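Local coordinates for conserved protein (Methanothermobacter thermautotrophicus, PDB 1T57), which is of unknown function but binds flavin mononucleotide and magnesium, and carries a fold related to the alpha/beta domain of pyruvate kinase, at residues V148-A153 / L195-V200; T64-S69 / D99-R104; C26-P31 / T36-E41. All blocks are in the same frame, centred on the assembly; numbering follows the deposited sequence.

Contact 1 of 3, residues V148-A153 / L195-V200. With FMN (flavin mononucleotide), chain E.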
loop_
_atom_site.group_PDB
_atom_site.type_symbol
_atom_site.label_atom_id
_atom_site.label_comp_id
_atom_site.label_asym_id
_atom_site.label_seq_id
_atom_site.Cartn_x
_atom_site.Cartn_y
_atom_site.Cartn_z
ATOM N N VAL A 148 -5.471 7.750 -21.193
ATOM C CA VAL A 148 -5.562 6.551 -22.029
ATOM C C VAL A 148 -4.384 6.474 -22.945
ATOM O O VAL A 148 -3.917 5.383 -23.269
ATOM C CB VAL A 148 -6.911 6.428 -22.847
ATOM C CG1 VAL A 148 -7.989 7.267 -22.227
ATOM C CG2 VAL A 148 -6.702 6.723 -24.288
ATOM N N CYS A 149 -3.886 7.646 -23.314
ATOM C CA CYS A 149 -2.733 7.748 -24.184
ATOM C C CYS A 149 -1.523 6.991 -23.674
ATOM O O CYS A 149 -0.961 6.220 -24.445
ATOM C CB CYS A 149 -2.373 9.220 -24.442
ATOM S SG CYS A 149 -3.183 9.908 -25.919
ATOM N N VAL A 150 -1.109 7.175 -22.410
ATOM C CA VAL A 150 0.047 6.401 -21.960
ATOM C C VAL A 150 -0.401 4.961 -21.745
ATOM O O VAL A 150 0.313 4.015 -22.097
ATOM C CB VAL A 150 0.736 6.970 -20.633
ATOM C CG1 VAL A 150 0.231 8.321 -20.318
ATOM C CG2 VAL A 150 0.551 6.043 -19.475
ATOM N N GLU A 151 -1.601 4.795 -21.197
ATOM C CA GLU A 151 -2.127 3.463 -20.929
ATOM C C GLU A 151 -2.118 2.550 -22.152
ATOM O O GLU A 151 -1.637 1.417 -22.103
ATOM C CB GLU A 151 -3.549 3.556 -20.381
ATOM C CG GLU A 151 -4.087 2.192 -19.950
ATOM C CD GLU A 151 -5.423 2.249 -19.220
ATOM O OE1 GLU A 151 -5.568 1.522 -18.210
ATOM O OE2 GLU A 151 -6.334 2.992 -19.646
ATOM N N ILE A 152 -2.685 3.022 -23.251
ATOM C CA ILE A 152 -2.695 2.182 -24.434
ATOM C C ILE A 152 -1.254 2.067 -24.965
ATOM O O ILE A 152 -0.901 1.084 -25.622
ATOM C CB ILE A 152 -3.695 2.725 -25.541
ATOM C CG1 ILE A 152 -3.474 4.208 -25.836
ATOM C CG2 ILE A 152 -5.138 2.626 -25.067
ATOM C CD1 ILE A 152 -4.173 4.696 -27.102
ATOM N N ALA A 153 -0.404 3.040 -24.655
ATOM C CA ALA A 153 0.974 2.956 -25.145
ATOM C C ALA A 153 1.653 1.755 -24.496
ATOM O O ALA A 153 2.304 0.975 -25.167
ATOM C CB ALA A 153 1.767 4.285 -24.860
ATOM N N LEU A 195 8.679 5.642 -19.705
ATOM C CA LEU A 195 7.795 6.164 -20.741
ATOM C C LEU A 195 8.008 7.659 -20.821
ATOM O O LEU A 195 8.017 8.338 -19.808
ATOM C CB LEU A 195 6.346 5.849 -20.404
ATOM C CG LEU A 195 5.411 6.104 -21.577
ATOM C CD1 LEU A 195 4.229 5.134 -21.494
ATOM C CD2 LEU A 195 4.972 7.578 -21.576
ATOM N N ARG A 196 8.185 8.175 -22.028
ATOM C CA ARG A 196 8.459 9.596 -22.168
ATOM C C ARG A 196 7.399 10.310 -22.977
ATOM O O ARG A 196 7.032 9.862 -24.074
ATOM C CB ARG A 196 9.851 9.838 -22.815
ATOM C CG ARG A 196 11.059 9.241 -22.065
ATOM C CD ARG A 196 11.125 9.787 -20.604
ATOM N NE ARG A 196 11.111 11.258 -20.540
ATOM C CZ ARG A 196 10.880 11.964 -19.423
ATOM N NH1 ARG A 196 10.645 11.346 -18.271
ATOM N NH2 ARG A 196 10.859 13.290 -19.451
ATOM N N ILE A 197 6.908 11.423 -22.426
ATOM C CA ILE A 197 5.917 12.209 -23.111
ATOM C C ILE A 197 6.650 13.390 -23.737
ATOM O O ILE A 197 7.213 14.233 -23.043
ATOM C CB ILE A 197 4.809 12.655 -22.139
ATOM C CG1 ILE A 197 4.035 11.409 -21.686
ATOM C CG2 ILE A 197 3.880 13.665 -22.821
ATOM C CD1 ILE A 197 2.852 11.689 -20.804
ATOM N N HIS A 198 6.623 13.437 -25.059
ATOM C CA HIS A 198 7.314 14.478 -25.823
ATOM C C HIS A 198 6.510 15.735 -26.237
ATOM O O HIS A 198 6.878 16.858 -25.880
ATOM C CB HIS A 198 7.955 13.816 -27.051
ATOM C CG HIS A 198 8.891 12.690 -26.712
ATOM N ND1 HIS A 198 8.922 11.509 -27.422
ATOM C CD2 HIS A 198 9.862 12.587 -25.769
ATOM C CE1 HIS A 198 9.874 10.726 -26.938
ATOM N NE2 HIS A 198 10.457 11.356 -25.936
ATOM N N GLU A 199 5.413 15.553 -26.973
ATOM C CA GLU A 199 4.580 16.681 -27.412
ATOM C C GLU A 199 3.088 16.428 -27.234
ATOM O O GLU A 199 2.610 15.300 -27.377
ATOM C CB GLU A 199 4.829 16.981 -28.894
ATOM C CG GLU A 199 6.185 17.546 -29.215
ATOM C CD GLU A 199 6.488 17.484 -30.701
ATOM O OE1 GLU A 199 5.577 17.731 -31.514
ATOM O OE2 GLU A 199 7.649 17.201 -31.062
ATOM N N VAL A 200 2.342 17.485 -26.928
ATOM C CA VAL A 200 0.895 17.350 -26.791
ATOM C C VAL A 200 0.289 17.992 -28.047
ATOM O O VAL A 200 0.231 19.214 -28.162
ATOM C CB VAL A 200 0.372 18.061 -25.529
ATOM C CG1 VAL A 200 -1.148 17.829 -25.383
ATOM C CG2 VAL A 200 1.114 17.558 -24.310
HETATM N N1 FMN E . -12.302 6.878 -22.101
HETATM C C2 FMN E . -12.343 7.686 -20.971
HETATM O O2 FMN E . -12.931 8.750 -20.995
HETATM N N3 FMN E . -11.614 7.431 -19.841
HETATM C C4 FMN E . -10.955 6.235 -19.709
HETATM O O4 FMN E . -10.206 6.068 -18.738
HETATM C C4A FMN E . -10.871 5.417 -20.838
HETATM N N5 FMN E . -10.173 4.232 -20.771
HETATM C C5A FMN E . -9.864 3.590 -21.947
HETATM C C6 FMN E . -9.145 2.411 -21.858
HETATM C C7 FMN E . -8.909 1.649 -22.969
HETATM C C7M FMN E . -8.185 0.360 -22.753
HETATM C C8 FMN E . -9.765 1.789 -24.055
HETATM C C8M FMN E . -9.636 0.882 -25.266
HETATM C C9 FMN E . -10.525 2.953 -24.151
HETATM C C9A FMN E . -10.511 3.922 -23.142
HETATM N N10 FMN E . -11.450 4.963 -23.140
HETATM C C10 FMN E . -11.490 5.790 -22.046
HETATM C "C1'" FMN E . -12.225 5.367 -24.376
HETATM C "C2'" FMN E . -11.298 6.060 -25.335
HETATM O "O2'" FMN E . -10.633 7.116 -24.631
HETATM C "C3'" FMN E . -12.065 6.679 -26.481
HETATM O "O3'" FMN E . -13.055 7.541 -26.008
HETATM C "C4'" FMN E . -12.511 5.826 -27.681
HETATM O "O4'" FMN E . -12.938 6.781 -28.624
HETATM C "C5'" FMN E . -13.730 4.930 -27.717
HETATM O "O5'" FMN E . -13.806 4.599 -29.085
HETATM P P FMN E . -15.057 4.712 -30.090
HETATM O O1P FMN E . -14.699 3.910 -31.293
HETATM O O2P FMN E . -15.370 6.163 -30.506
HETATM O O3P FMN E . -16.253 4.086 -29.361
#

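Contact 2 of 3, residues T64-S69 / D99-R104. With FMN (flavin mononucleotide), chain E.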
loop_
_atom_site.group_PDB
_atom_site.type_symbol
_atom_site.label_atom_id
_atom_site.label_comp_id
_atom_site.label_asym_id
_atom_site.label_seq_id
_atom_site.Cartn_x
_atom_site.Cartn_y
_atom_site.Cartn_z
ATOM N N THR A 64 -13.420 5.295 -34.389
ATOM C CA THR A 64 -12.235 6.162 -34.370
ATOM C C THR A 64 -11.040 5.561 -35.092
ATOM O O THR A 64 -10.330 6.247 -35.805
ATOM C CB THR A 64 -11.782 6.468 -32.955
ATOM O OG1 THR A 64 -12.924 6.569 -32.098
ATOM C CG2 THR A 64 -11.012 7.773 -32.945
ATOM N N ALA A 65 -10.815 4.269 -34.887
ATOM C CA ALA A 65 -9.726 3.570 -35.551
ATOM C C ALA A 65 -9.937 3.696 -37.062
ATOM O O ALA A 65 -9.008 4.075 -37.791
ATOM C CB ALA A 65 -9.729 2.103 -35.141
ATOM N N LEU A 66 -11.161 3.394 -37.517
ATOM C CA LEU A 66 -11.512 3.464 -38.940
ATOM C C LEU A 66 -11.126 4.792 -39.557
ATOM O O LEU A 66 -10.349 4.836 -40.510
ATOM C CB LEU A 66 -13.005 3.249 -39.144
ATOM C CG LEU A 66 -13.517 1.819 -38.996
ATOM C CD1 LEU A 66 -15.037 1.821 -39.091
ATOM C CD2 LEU A 66 -12.886 0.940 -40.064
ATOM N N ARG A 67 -11.649 5.876 -38.997
ATOM C CA ARG A 67 -11.338 7.206 -39.496
ATOM C C ARG A 67 -9.837 7.426 -39.631
ATOM O O ARG A 67 -9.327 7.696 -40.723
ATOM C CB ARG A 67 -11.943 8.257 -38.566
ATOM C CG ARG A 67 -13.433 8.109 -38.410
ATOM C CD ARG A 67 -14.072 7.880 -39.779
ATOM N NE ARG A 67 -15.218 6.980 -39.685
ATOM C CZ ARG A 67 -15.388 5.911 -40.459
ATOM N NH1 ARG A 67 -14.487 5.611 -41.389
ATOM N NH2 ARG A 67 -16.449 5.136 -40.289
ATOM N N LEU A 68 -9.132 7.288 -38.514
ATOM C CA LEU A 68 -7.695 7.493 -38.499
ATOM C C LEU A 68 -6.946 6.785 -39.621
ATOM O O LEU A 68 -6.074 7.375 -40.252
ATOM C CB LEU A 68 -7.114 7.051 -37.155
ATOM C CG LEU A 68 -5.593 7.175 -37.129
ATOM C CD1 LEU A 68 -5.223 8.628 -37.071
ATOM C CD2 LEU A 68 -5.027 6.437 -35.948
ATOM N N SER A 69 -7.270 5.517 -39.851
ATOM C CA SER A 69 -6.610 4.730 -40.890
ATOM C C SER A 69 -6.640 5.368 -42.282
ATOM O O SER A 69 -5.757 5.105 -43.107
ATOM C CB SER A 69 -7.233 3.334 -40.961
ATOM O OG SER A 69 -8.631 3.404 -41.229
ATOM N N ASP A 99 -13.235 -7.232 -38.026
ATOM C CA ASP A 99 -13.007 -7.704 -39.370
ATOM C C ASP A 99 -12.723 -6.515 -40.286
ATOM O O ASP A 99 -11.677 -6.475 -40.927
ATOM C CB ASP A 99 -14.224 -8.496 -39.865
ATOM C CG ASP A 99 -14.329 -9.879 -39.227
ATOM O OD1 ASP A 99 -14.342 -9.971 -37.982
ATOM O OD2 ASP A 99 -14.410 -10.882 -39.971
ATOM N N ALA A 100 -13.635 -5.540 -40.324
ATOM C CA ALA A 100 -13.451 -4.350 -41.167
ATOM C C ALA A 100 -12.058 -3.745 -41.024
ATOM O O ALA A 100 -11.378 -3.505 -42.026
ATOM C CB ALA A 100 -14.519 -3.288 -40.857
ATOM N N LEU A 101 -11.639 -3.510 -39.778
ATOM C CA LEU A 101 -10.329 -2.926 -39.467
ATOM C C LEU A 101 -9.161 -3.782 -39.944
ATOM O O LEU A 101 -8.265 -3.293 -40.637
ATOM C CB LEU A 101 -10.195 -2.704 -37.956
ATOM C CG LEU A 101 -10.619 -1.363 -37.345
ATOM C CD1 LEU A 101 -12.051 -1.025 -37.690
ATOM C CD2 LEU A 101 -10.474 -1.474 -35.848
ATOM N N LEU A 102 -9.168 -5.054 -39.552
ATOM C CA LEU A 102 -8.116 -5.987 -39.941
ATOM C C LEU A 102 -8.002 -6.100 -41.442
ATOM O O LEU A 102 -6.935 -6.414 -41.965
ATOM C CB LEU A 102 -8.383 -7.375 -39.369
ATOM C CG LEU A 102 -7.992 -7.545 -37.907
ATOM C CD1 LEU A 102 -8.330 -8.947 -37.421
ATOM C CD2 LEU A 102 -6.504 -7.280 -37.785
ATOM N N GLU A 103 -9.121 -5.858 -42.119
ATOM C CA GLU A 103 -9.209 -5.897 -43.573
ATOM C C GLU A 103 -8.388 -4.722 -44.120
ATOM O O GLU A 103 -7.771 -4.813 -45.186
ATOM C CB GLU A 103 -10.677 -5.762 -43.991
ATOM C CG GLU A 103 -11.084 -6.603 -45.186
ATOM C CD GLU A 103 -11.026 -5.842 -46.488
ATOM O OE1 GLU A 103 -11.649 -4.761 -46.551
ATOM O OE2 GLU A 103 -10.372 -6.323 -47.443
ATOM N N ARG A 104 -8.376 -3.627 -43.360
ATOM C CA ARG A 104 -7.640 -2.418 -43.718
ATOM C C ARG A 104 -6.160 -2.507 -43.304
ATOM O O ARG A 104 -5.342 -1.668 -43.690
ATOM C CB ARG A 104 -8.278 -1.201 -43.037
ATOM C CG ARG A 104 -9.802 -1.210 -42.986
ATOM C CD ARG A 104 -10.458 -0.540 -44.185
ATOM N NE ARG A 104 -11.619 0.243 -43.754
ATOM C CZ ARG A 104 -12.550 0.742 -44.563
ATOM N NH1 ARG A 104 -12.485 0.543 -45.874
ATOM N NH2 ARG A 104 -13.543 1.467 -44.058
HETATM N N1 FMN E . -12.302 6.878 -22.101
HETATM C C2 FMN E . -12.343 7.686 -20.971
HETATM O O2 FMN E . -12.931 8.750 -20.995
HETATM N N3 FMN E . -11.614 7.431 -19.841
HETATM C C4 FMN E . -10.955 6.235 -19.709
HETATM O O4 FMN E . -10.206 6.068 -18.738
HETATM C C4A FMN E . -10.871 5.417 -20.838
HETATM N N5 FMN E . -10.173 4.232 -20.771
HETATM C C5A FMN E . -9.864 3.590 -21.947
HETATM C C6 FMN E . -9.145 2.411 -21.858
HETATM C C7 FMN E . -8.909 1.649 -22.969
HETATM C C7M FMN E . -8.185 0.360 -22.753
HETATM C C8 FMN E . -9.765 1.789 -24.055
HETATM C C8M FMN E . -9.636 0.882 -25.266
HETATM C C9 FMN E . -10.525 2.953 -24.151
HETATM C C9A FMN E . -10.511 3.922 -23.142
HETATM N N10 FMN E . -11.450 4.963 -23.140
HETATM C C10 FMN E . -11.490 5.790 -22.046
HETATM C "C1'" FMN E . -12.225 5.367 -24.376
HETATM C "C2'" FMN E . -11.298 6.060 -25.335
HETATM O "O2'" FMN E . -10.633 7.116 -24.631
HETATM C "C3'" FMN E . -12.065 6.679 -26.481
HETATM O "O3'" FMN E . -13.055 7.541 -26.008
HETATM C "C4'" FMN E . -12.511 5.826 -27.681
HETATM O "O4'" FMN E . -12.938 6.781 -28.624
HETATM C "C5'" FMN E . -13.730 4.930 -27.717
HETATM O "O5'" FMN E . -13.806 4.599 -29.085
HETATM P P FMN E . -15.057 4.712 -30.090
HETATM O O1P FMN E . -14.699 3.910 -31.293
HETATM O O2P FMN E . -15.370 6.163 -30.506
HETATM O O3P FMN E . -16.253 4.086 -29.361
#

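Contact 3 of 3, residues C26-P31 / T36-E41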
loop_
_atom_site.group_PDB
_atom_site.type_symbol
_atom_site.label_atom_id
_atom_site.label_comp_id
_atom_site.label_asym_id
_atom_site.label_seq_id
_atom_site.Cartn_x
_atom_site.Cartn_y
_atom_site.Cartn_z
ATOM N N CYS A 26 -3.576 22.413 -29.873
ATOM C CA CYS A 26 -4.976 22.781 -29.788
ATOM C C CYS A 26 -5.573 22.456 -28.416
ATOM O O CYS A 26 -5.401 21.339 -27.909
ATOM C CB CYS A 26 -5.763 22.058 -30.877
ATOM S SG CYS A 26 -7.306 22.853 -31.271
ATOM N N TYR A 27 -6.239 23.443 -27.815
ATOM C CA TYR A 27 -6.910 23.270 -26.527
ATOM C C TYR A 27 -8.414 23.254 -26.781
ATOM O O TYR A 27 -8.998 24.278 -27.089
ATOM C CB TYR A 27 -6.586 24.418 -25.560
ATOM C CG TYR A 27 -5.146 24.457 -25.135
ATOM C CD1 TYR A 27 -4.339 25.534 -25.470
ATOM C CD2 TYR A 27 -4.571 23.389 -24.449
ATOM C CE1 TYR A 27 -2.996 25.550 -25.140
ATOM C CE2 TYR A 27 -3.230 23.388 -24.123
ATOM C CZ TYR A 27 -2.448 24.468 -24.475
ATOM O OH TYR A 27 -1.104 24.459 -24.217
ATOM N N PHE A 28 -9.046 22.092 -26.679
ATOM C CA PHE A 28 -10.492 22.025 -26.891
ATOM C C PHE A 28 -11.219 22.595 -25.685
ATOM O O PHE A 28 -10.922 22.254 -24.547
ATOM C CB PHE A 28 -10.932 20.589 -27.133
ATOM C CG PHE A 28 -10.258 19.945 -28.306
ATOM C CD1 PHE A 28 -9.452 18.823 -28.122
ATOM C CD2 PHE A 28 -10.436 20.446 -29.593
ATOM C CE1 PHE A 28 -8.822 18.217 -29.201
ATOM C CE2 PHE A 28 -9.810 19.849 -30.683
ATOM C CZ PHE A 28 -9.004 18.728 -30.486
ATOM N N GLU A 29 -12.153 23.489 -25.963
ATOM C CA GLU A 29 -12.933 24.169 -24.943
ATOM C C GLU A 29 -13.599 23.163 -24.025
ATOM O O GLU A 29 -13.717 23.383 -22.823
ATOM C CB GLU A 29 -13.990 25.038 -25.621
ATOM C CG GLU A 29 -14.859 25.835 -24.674
ATOM C CD GLU A 29 -16.154 26.283 -25.335
ATOM O OE1 GLU A 29 -16.117 26.751 -26.499
ATOM O OE2 GLU A 29 -17.208 26.164 -24.684
ATOM N N GLU A 30 -14.039 22.060 -24.610
ATOM C CA GLU A 30 -14.670 20.997 -23.846
ATOM C C GLU A 30 -14.248 19.639 -24.433
ATOM O O GLU A 30 -13.921 19.546 -25.624
ATOM C CB GLU A 30 -16.204 21.149 -23.903
ATOM C CG GLU A 30 -16.730 22.479 -23.342
ATOM C CD GLU A 30 -16.710 22.548 -21.819
ATOM O OE1 GLU A 30 -16.966 23.639 -21.250
ATOM O OE2 GLU A 30 -16.434 21.510 -21.184
ATOM N N PRO A 31 -14.248 18.570 -23.601
ATOM C CA PRO A 31 -13.883 17.204 -24.003
ATOM C C PRO A 31 -15.016 16.483 -24.748
ATOM O O PRO A 31 -16.149 16.926 -24.689
ATOM C CB PRO A 31 -13.530 16.538 -22.677
ATOM C CG PRO A 31 -14.427 17.235 -21.670
ATOM C CD PRO A 31 -14.598 18.647 -22.166
ATOM N N THR A 36 -12.982 14.796 -32.260
ATOM C CA THR A 36 -12.310 13.778 -33.053
ATOM C C THR A 36 -11.710 14.207 -34.374
ATOM O O THR A 36 -10.511 14.013 -34.610
ATOM C CB THR A 36 -13.224 12.585 -33.319
ATOM O OG1 THR A 36 -13.764 12.118 -32.078
ATOM C CG2 THR A 36 -12.431 11.443 -33.941
ATOM N N GLU A 37 -12.532 14.799 -35.229
ATOM C CA GLU A 37 -12.075 15.202 -36.549
ATOM C C GLU A 37 -10.844 16.089 -36.503
ATOM O O GLU A 37 -9.893 15.891 -37.270
ATOM C CB GLU A 37 -13.210 15.895 -37.313
ATOM C CG GLU A 37 -13.262 15.517 -38.793
ATOM C CD GLU A 37 -12.736 14.112 -39.050
ATOM O OE1 GLU A 37 -11.583 13.985 -39.522
ATOM O OE2 GLU A 37 -13.466 13.136 -38.765
ATOM N N ARG A 38 -10.852 17.052 -35.590
ATOM C CA ARG A 38 -9.724 17.947 -35.469
ATOM C C ARG A 38 -8.474 17.199 -34.982
ATOM O O ARG A 38 -7.386 17.411 -35.518
ATOM C CB ARG A 38 -10.077 19.107 -34.534
ATOM C CG ARG A 38 -9.065 20.242 -34.555
ATOM C CD ARG A 38 -8.730 20.656 -35.981
ATOM N NE ARG A 38 -7.652 21.641 -36.037
ATOM C CZ ARG A 38 -6.886 21.853 -37.106
ATOM N NH1 ARG A 38 -7.074 21.143 -38.218
ATOM N NH2 ARG A 38 -5.936 22.784 -37.067
ATOM N N VAL A 39 -8.612 16.308 -33.997
ATOM C CA VAL A 39 -7.427 15.600 -33.541
ATOM C C VAL A 39 -6.919 14.639 -34.609
ATOM O O VAL A 39 -5.721 14.458 -34.742
ATOM C CB VAL A 39 -7.632 14.841 -32.168
ATOM C CG1 VAL A 39 -8.838 15.352 -31.485
ATOM C CG2 VAL A 39 -7.656 13.320 -32.361
ATOM N N LEU A 40 -7.800 14.021 -35.379
ATOM C CA LEU A 40 -7.306 13.129 -36.421
ATOM C C LEU A 40 -6.535 13.937 -37.465
ATOM O O LEU A 40 -5.542 13.467 -38.028
ATOM C CB LEU A 40 -8.464 12.388 -37.081
ATOM C CG LEU A 40 -9.040 11.307 -36.174
ATOM C CD1 LEU A 40 -10.457 11.004 -36.571
ATOM C CD2 LEU A 40 -8.176 10.077 -36.260
ATOM N N GLU A 41 -6.973 15.171 -37.704
ATOM C CA GLU A 41 -6.289 16.012 -38.684
ATOM C C GLU A 41 -4.946 16.464 -38.137
ATOM O O GLU A 41 -3.914 16.408 -38.822
ATOM C CB GLU A 41 -7.117 17.252 -39.037
ATOM C CG GLU A 41 -8.544 16.966 -39.434
ATOM C CD GLU A 41 -9.158 18.094 -40.234
ATOM O OE1 GLU A 41 -8.903 19.275 -39.895
ATOM O OE2 GLU A 41 -9.897 17.788 -41.198
#

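Contact 1 of 3, residues V148-A153 / L195-V200
L195 meets helix 144-158 through one methyl, CD1, which lies 4.0 Å from V150 CB and 4.3 Å from A153 CB. These two residues are three apart in the helix, and their side-chain carbons stand on the surface turned toward the strand. The leucine reaches them because its CG is anti to the backbone N (chi1 -168°). Two residues further along, I197 brings its terminal CD1 to within 4.3 Å of V150 CG1, so V150 is shared by both aliphatic partners. All four residues are buried, and their carbons meet at ordinary or slightly long van der Waals distances. I154 also packs on L195 and F146 on I197, both from the same helix, while L115 touches V150 from a loop. Beyond this layer the opposite flank of the helix serves the flavin. V148 CG1 sits 3.6 Å from O2' of FMN and 3.7 Å from its C4A. E151, with CG anti to its backbone N (chi1 -174°) and its chain extended, carries OE2 to 3.6 Å from FMN C6; OE2 also forms a salt bridge with K147, a residue that binds FMN, and OE1 accepts the backbone N-H of L115. These two partners hold both carboxylate oxygens. V142 of the second subunit also packs on R196 and I197. With only aliphatic carbons across the interface, cohesion rests on dispersion and the exclusion of water, while E151, turned away from the strand segment, carries polar contacts beside the cofactor.

Contact 2 of 3, residues T64-S69 / D99-R104
The torsions of L66 carry its branched end to L101: CG is anti to the carbonyl carbon (chi1 -75°) and the second torsion is extended (chi2 174°), which sends the side chain toward helix 95-104, where it crosses that of L101 at about a right angle. The two leucines meet at L101 CD1, but how closely L66 approaches this methyl is doubtful in the model. The other methyl of L101, CD2, rests 3.7 Å from A65 CB, so one leucine touches two successive residues of helix 63-69. L66 CD2 also lies at the edge of the R104 guanidinium, in its plane and 4.0 Å from NE, while L66 CB sits 3.5 Å above the guanidinium plane of R67, offset toward its rim. The helix segments run nearly parallel, 22° apart with their axes 10.3 Å from each other, and both A65 and L101 pack onto S78 of strand 75-79, the strand that separates the two helices along the chain. At the start of the 64-69 segment, next to A65, T64 OG1 makes a weak hydrogen bond to O4' of FMN and lies 2.9 Å from the phosphate oxygen O2P. S59 OG bonds both the cofactor and the backbone N-H of A65. The apolar packing thus backs a helix whose N-terminal turn faces the phosphate, where its dipole would probably favour the anion; E70, in long, weak ion pairs with R67 and R104, is likely to ease the proximity of these two like charges.

Contact 3 of 3, residues C26-P31 / T36-E41
F28 points its ring at helix 36-50 and meets two successive residues, R38 and V39, in different ways. The R38 side chain approaches the ring edge: its CB is 3.9 Å from F28 CE2, and its CG, 4.0 Å from the same carbon, lies in the plane of the ring. V39 comes in obliquely, with CG1 only 3.5 Å from F28 CZ and 3.7 Å from F28 CE1, so the far end of the ring is wedged against this one methyl. Both helix side chains cross the phenyl group at about a right angle. R38 meets the ring with CB and CG; its guanidinium plane is turned 81° from the ring, and the bend at the second torsion (chi2 49°) leads the head group toward E41. There NH1 forms a salt bridge with E41 OE1 at 3.1 Å, the oxygen using its anti lone pair and lying close to the guanidinium plane; the N-H...O angle of 136° makes this a bent bond. Replacing F28 by an alanine would probably open a gap between strand and helix, leaving V39 CG1 and the R38 stem without their partner. The ring also packs on A202 of strand 196-204 and on N35 in the connecting loop. Strand 22-28 hydrogen-bonds to strand 196-204 on one side, while at C26 it pairs antiparallel with a strand of the second subunit, continuing the sheet across the interface. Helix 36-50 covers this sheet margin and leans in turn on helix 63-69, with L40 against R67 and L68.

Overall arrangement
From the N terminus, contact 3 closes first, over a short connection, residues 29-35, after which helix 36-50 packs against the end of strand 22-28. Contact 2 follows, bringing helices 63-69 and 95-104 side by side after an excursion through strand 75-79. Contact 1 comes last, tying helix 144-158 to strand 196-204. The three loops follow in series, neither nesting nor crossing. Helix-to-helix packing joins contacts 2 and 3 directly, while contacts 1 and 3 are linked through the sheet, where strands 196-204 and 22-28 are neighbours, and both reach the second subunit. Contacts 1 and 2 lie about 22 Å apart between centres, yet both touch FMN, one at its flavin and ribityl part, the other toward its phosphate.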